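Local coordinates for protein VirX1 (PDB 6QGM) that iodinates diverse substrates, probably as a flavin-dependent halogenase of viral origin, at residues I326-V338 / I344-S356. Sequence-based numbering, arbitrary orientation.
Sequences IDIGHGKRTRAWV and IGLSYGFIEPLES
Tyr348 and Ala336 meet at the tightly packed end of this contact, where Ala336 CB sits over one face of the phenol ring, 3.5 Å from Tyr348 CD1. With CG anti to the backbone N, chi1 164° brings the ring alongside Ala336 and Lys332, and Lys332 CB and the backbone carbonyl of Arg333 approach it obliquely; Cys392 of helix 382-408 and Thr361 also touch it. Its own backbone O receives Arg333 N at 2.8 Å in an almost straight bond. One step along, Phe350 N binds Gly331 O at 3.0 Å, while the return bond from Gly331 N to Phe350 O is longer and more bent. Lys332 and Gly349 form the non-hydrogen-bonded antiparallel pair between these bonds, their CA atoms 4.0 Å apart, in a small antiparallel sheet in which 331-333 runs between 241-243 and 349-350.

Toward the partly exposed side the packing is looser. Phe350 turns the edge of its ring toward the face of His330, planes at 73°, and Ile328 CD1 reaches Phe350 CE1 at 4.0 Å. His330 lies deeper: its CE1 rests against Glu352 CG at 3.4 Å, and Asn250 ties the two residues together, its backbone O accepting from His330 ND1 and its ND2 donating to Glu352 OE1. Tyr407 holds the other carboxylate oxygen, OE2.

In this tryptophan halogenase family protein, three backbone bonds thus join the strands, the Arg333-Tyr348 one the straightest, and aromatic rings fill the flanks. Asn250 satisfies His330 ND1 and, with Tyr407, both carboxylate oxygens of Glu352; these bonds would restrain rotation of the imidazole through Asn250 and of the carboxylate through both partners.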
loop_
_atom_site.group_PDB
_atom_site.type_symbol
_atom_site.label_atom_id
_atom_site.label_comp_id
_atom_site.label_asym_id
_atom_site.label_seq_id
_atom_site.Cartn_x
_atom_site.Cartn_y
_atom_site.Cartn_z
ATOM N N ILE B 326 11.758 38.894 5.411
ATOM C CA ILE B 326 10.503 38.337 4.852
ATOM C C ILE B 326 9.873 37.470 5.939
ATOM O O ILE B 326 10.599 36.706 6.646
ATOM C CB ILE B 326 10.747 37.552 3.556
ATOM C CG1 ILE B 326 11.808 38.201 2.665
ATOM C CG2 ILE B 326 9.425 37.391 2.827
ATOM C CD1 ILE B 326 12.695 37.200 1.931
ATOM N N ASP B 327 8.559 37.620 6.074
ATOM C CA ASP B 327 7.717 36.786 6.964
ATOM C C ASP B 327 7.188 35.657 6.074
ATOM O O ASP B 327 6.406 35.975 5.149
ATOM C CB ASP B 327 6.657 37.682 7.608
ATOM C CG ASP B 327 6.273 38.876 6.732
ATOM O OD1 ASP B 327 6.401 38.767 5.475
ATOM O OD2 ASP B 327 5.856 39.887 7.293
ATOM N N ILE B 328 7.670 34.429 6.305
ATOM C CA ILE B 328 7.464 33.299 5.361
ATOM C C ILE B 328 6.289 32.476 5.891
ATOM O O ILE B 328 6.363 32.033 7.074
ATOM C CB ILE B 328 8.733 32.447 5.163
ATOM C CG1 ILE B 328 9.314 31.922 6.480
ATOM C CG2 ILE B 328 9.752 33.232 4.355
ATOM C CD1 ILE B 328 10.076 30.620 6.324
ATOM N N GLY B 329 5.262 32.285 5.048
ATOM C CA GLY B 329 4.198 31.304 5.286
ATOM C C GLY B 329 4.699 29.885 5.072
ATOM O O GLY B 329 4.403 29.373 3.982
ATOM N N HIS B 330 5.382 29.285 6.061
ATOM C CA HIS B 330 6.041 27.957 5.940
ATOM C C HIS B 330 5.011 26.845 6.192
ATOM O O HIS B 330 4.882 26.365 7.342
ATOM C CB HIS B 330 7.258 27.847 6.868
ATOM C CG HIS B 330 8.285 26.873 6.387
ATOM N ND1 HIS B 330 9.535 26.804 6.931
ATOM C CD2 HIS B 330 8.259 25.963 5.394
ATOM C CE1 HIS B 330 10.233 25.872 6.318
ATOM N NE2 HIS B 330 9.475 25.346 5.369
ATOM N N GLY B 331 4.305 26.461 5.131
ATOM C CA GLY B 331 3.128 25.585 5.212
ATOM C C GLY B 331 2.334 25.629 3.928
ATOM O O GLY B 331 2.906 25.971 2.877
ATOM N N LYS B 332 1.049 25.303 4.020
ATOM C CA LYS B 332 0.108 25.235 2.877
ATOM C C LYS B 332 -1.284 25.610 3.378
ATOM O O LYS B 332 -1.599 25.321 4.549
ATOM C CB LYS B 332 0.040 23.809 2.330
ATOM C CG LYS B 332 0.031 22.761 3.435
ATOM C CD LYS B 332 -0.520 21.435 3.058
ATOM C CE LYS B 332 -0.879 20.631 4.288
ATOM N NZ LYS B 332 -1.216 19.228 3.934
ATOM N N ARG B 333 -2.087 26.202 2.502
ATOM C CA ARG B 333 -3.551 26.277 2.687
ATOM C C ARG B 333 -4.090 24.838 2.669
ATOM O O ARG B 333 -3.463 23.948 2.034
ATOM C CB ARG B 333 -4.174 27.135 1.589
ATOM C CG ARG B 333 -3.613 28.547 1.497
ATOM C CD ARG B 333 -4.037 29.386 2.683
ATOM N NE ARG B 333 -3.169 30.534 2.902
ATOM C CZ ARG B 333 -3.351 31.412 3.873
ATOM N NH1 ARG B 333 -4.382 31.285 4.691
ATOM N NH2 ARG B 333 -2.513 32.412 4.026
ATOM N N THR B 334 -5.218 24.608 3.337
ATOM C CA THR B 334 -5.859 23.268 3.438
ATOM C C THR B 334 -6.388 22.855 2.058
ATOM O O THR B 334 -6.668 21.670 1.872
ATOM C CB THR B 334 -6.918 23.279 4.552
ATOM O OG1 THR B 334 -7.900 24.271 4.266
ATOM C CG2 THR B 334 -6.324 23.598 5.903
ATOM N N ARG B 335 -6.531 23.818 1.141
ATOM C CA ARG B 335 -6.938 23.591 -0.262
ATOM C C ARG B 335 -6.374 24.708 -1.132
ATOM O O ARG B 335 -6.303 25.854 -0.653
ATOM C CB ARG B 335 -8.457 23.598 -0.403
ATOM C CG ARG B 335 -9.137 22.339 0.106
ATOM C CD ARG B 335 -10.636 22.401 -0.102
ATOM N NE ARG B 335 -11.194 23.546 0.591
ATOM C CZ ARG B 335 -12.436 23.982 0.458
ATOM N NH1 ARG B 335 -13.296 23.336 -0.307
ATOM N NH2 ARG B 335 -12.833 25.045 1.126
ATOM N N ALA B 336 -6.028 24.382 -2.378
ATOM C CA ALA B 336 -5.492 25.319 -3.388
ATOM C C ALA B 336 -6.643 25.906 -4.215
ATOM O O ALA B 336 -6.624 27.132 -4.493
ATOM C CB ALA B 336 -4.522 24.581 -4.261
ATOM N N TRP B 337 -7.605 25.054 -4.596
ATOM C CA TRP B 337 -8.799 25.430 -5.390
ATOM C C TRP B 337 -10.017 25.465 -4.470
ATOM O O TRP B 337 -10.451 24.391 -4.029
ATOM C CB TRP B 337 -8.984 24.442 -6.538
ATOM C CG TRP B 337 -9.804 24.974 -7.674
ATOM C CD1 TRP B 337 -10.819 25.886 -7.620
ATOM C CD2 TRP B 337 -9.674 24.595 -9.053
ATOM N NE1 TRP B 337 -11.329 26.102 -8.869
ATOM C CE2 TRP B 337 -10.644 25.328 -9.770
ATOM C CE3 TRP B 337 -8.829 23.722 -9.743
ATOM C CZ2 TRP B 337 -10.793 25.205 -11.152
ATOM C CZ3 TRP B 337 -8.978 23.609 -11.107
ATOM C CH2 TRP B 337 -9.957 24.324 -11.800
ATOM N N VAL B 338 -10.510 26.665 -4.167
ATOM C CA VAL B 338 -11.692 26.893 -3.288
ATOM C C VAL B 338 -12.686 27.744 -4.073
ATOM O O VAL B 338 -12.284 28.835 -4.538
ATOM C CB VAL B 338 -11.276 27.592 -1.980
ATOM C CG1 VAL B 338 -12.476 27.975 -1.136
ATOM C CG2 VAL B 338 -10.307 26.747 -1.187
ATOM N N ILE B 344 -1.918 29.913 -6.718
ATOM C CA ILE B 344 -0.689 29.530 -7.480
ATOM C C ILE B 344 0.489 30.299 -6.877
ATOM O O ILE B 344 0.430 31.539 -6.837
ATOM C CB ILE B 344 -0.854 29.802 -8.994
ATOM C CG1 ILE B 344 -2.077 29.059 -9.553
ATOM C CG2 ILE B 344 0.426 29.476 -9.763
ATOM C CD1 ILE B 344 -2.046 28.771 -11.032
ATOM N N GLY B 345 1.502 29.581 -6.406
ATOM C CA GLY B 345 2.705 30.133 -5.757
ATOM C C GLY B 345 2.526 30.237 -4.252
ATOM O O GLY B 345 1.862 29.363 -3.659
ATOM N N LEU B 346 3.071 31.292 -3.649
ATOM C CA LEU B 346 3.190 31.422 -2.178
ATOM C C LEU B 346 1.814 31.670 -1.551
ATOM O O LEU B 346 1.675 31.388 -0.351
ATOM C CB LEU B 346 4.179 32.547 -1.853
ATOM C CG LEU B 346 5.607 32.365 -2.389
ATOM C CD1 LEU B 346 6.606 33.034 -1.457
ATOM C CD2 LEU B 346 5.989 30.899 -2.566
ATOM N N SER B 347 0.831 32.135 -2.329
ATOM C CA SER B 347 -0.583 32.292 -1.899
ATOM C C SER B 347 -1.148 30.938 -1.447
ATOM O O SER B 347 -2.034 30.935 -0.570
ATOM C CB SER B 347 -1.420 32.883 -2.999
ATOM O OG SER B 347 -1.361 32.069 -4.149
ATOM N N TYR B 348 -0.665 29.833 -2.028
ATOM C CA TYR B 348 -1.101 28.456 -1.660
ATOM C C TYR B 348 -0.153 27.859 -0.618
ATOM O O TYR B 348 -0.630 27.458 0.475
ATOM C CB TYR B 348 -1.206 27.515 -2.861
ATOM C CG TYR B 348 -1.268 26.067 -2.443
ATOM C CD1 TYR B 348 -2.349 25.576 -1.737
ATOM C CD2 TYR B 348 -0.232 25.194 -2.704
ATOM C CE1 TYR B 348 -2.421 24.262 -1.315
ATOM C CE2 TYR B 348 -0.268 23.874 -2.287
ATOM C CZ TYR B 348 -1.366 23.399 -1.591
ATOM O OH TYR B 348 -1.402 22.086 -1.198
ATOM N N GLY B 349 1.139 27.762 -0.940
ATOM C CA GLY B 349 2.114 27.014 -0.112
ATOM C C GLY B 349 3.545 27.452 -0.357
ATOM O O GLY B 349 3.821 28.151 -1.369
ATOM N N PHE B 350 4.434 27.066 0.553
ATOM C CA PHE B 350 5.872 27.405 0.513
ATOM C C PHE B 350 6.622 26.411 1.405
ATOM O O PHE B 350 6.190 26.177 2.547
ATOM C CB PHE B 350 6.054 28.871 0.925
ATOM C CG PHE B 350 7.483 29.302 1.134
ATOM C CD1 PHE B 350 8.127 29.072 2.337
ATOM C CD2 PHE B 350 8.194 29.927 0.120
ATOM C CE1 PHE B 350 9.443 29.475 2.525
ATOM C CE2 PHE B 350 9.512 30.317 0.310
ATOM C CZ PHE B 350 10.126 30.099 1.512
ATOM N N ILE B 351 7.701 25.832 0.888
ATOM C CA ILE B 351 8.763 25.140 1.673
ATOM C C ILE B 351 10.018 26.002 1.572
ATOM O O ILE B 351 10.292 26.492 0.484
ATOM C CB ILE B 351 9.006 23.710 1.156
ATOM C CG1 ILE B 351 7.699 22.942 0.976
ATOM C CG2 ILE B 351 9.982 22.959 2.048
ATOM C CD1 ILE B 351 7.792 21.802 -0.003
ATOM N N GLU B 352 10.731 26.219 2.675
ATOM C CA GLU B 352 12.035 26.927 2.637
ATOM C C GLU B 352 12.845 26.277 1.520
ATOM O O GLU B 352 12.794 25.055 1.361
ATOM C CB GLU B 352 12.719 26.860 3.999
ATOM C CG GLU B 352 13.064 25.446 4.475
ATOM C CD GLU B 352 13.818 25.445 5.786
ATOM O OE1 GLU B 352 14.431 26.479 6.075
ATOM O OE2 GLU B 352 13.726 24.487 6.543
ATOM N N PRO B 353 13.580 27.056 0.696
ATOM C CA PRO B 353 14.168 26.529 -0.550
ATOM C C PRO B 353 15.463 25.716 -0.383
ATOM O O PRO B 353 16.365 25.896 -1.153
ATOM C CB PRO B 353 14.420 27.805 -1.355
ATOM C CG PRO B 353 14.803 28.802 -0.261
ATOM C CD PRO B 353 13.899 28.472 0.918
ATOM N N LEU B 354 15.511 24.827 0.604
ATOM C CA LEU B 354 16.671 23.933 0.875
ATOM C C LEU B 354 16.780 22.888 -0.249
ATOM O O LEU B 354 17.901 22.403 -0.501
ATOM C CB LEU B 354 16.483 23.263 2.243
ATOM C CG LEU B 354 17.670 22.436 2.726
ATOM C CD1 LEU B 354 18.912 23.293 2.861
ATOM C CD2 LEU B 354 17.366 21.752 4.046
ATOM N N GLU B 355 15.658 22.553 -0.890
ATOM C CA GLU B 355 15.641 21.643 -2.056
ATOM C C GLU B 355 15.165 22.428 -3.286
ATOM O O GLU B 355 14.590 21.825 -4.197
ATOM C CB GLU B 355 14.806 20.407 -1.715
ATOM C CG GLU B 355 15.594 19.345 -0.976
ATOM C CD GLU B 355 16.771 18.746 -1.744
ATOM O OE1 GLU B 355 16.663 18.648 -2.997
ATOM O OE2 GLU B 355 17.799 18.386 -1.099
ATOM N N SER B 356 15.476 23.719 -3.334
ATOM C CA SER B 356 15.254 24.627 -4.486
ATOM C C SER B 356 13.828 24.446 -4.974
ATOM O O SER B 356 13.610 24.299 -6.185
ATOM C CB SER B 356 16.249 24.350 -5.578
ATOM O OG SER B 356 17.577 24.415 -5.071
#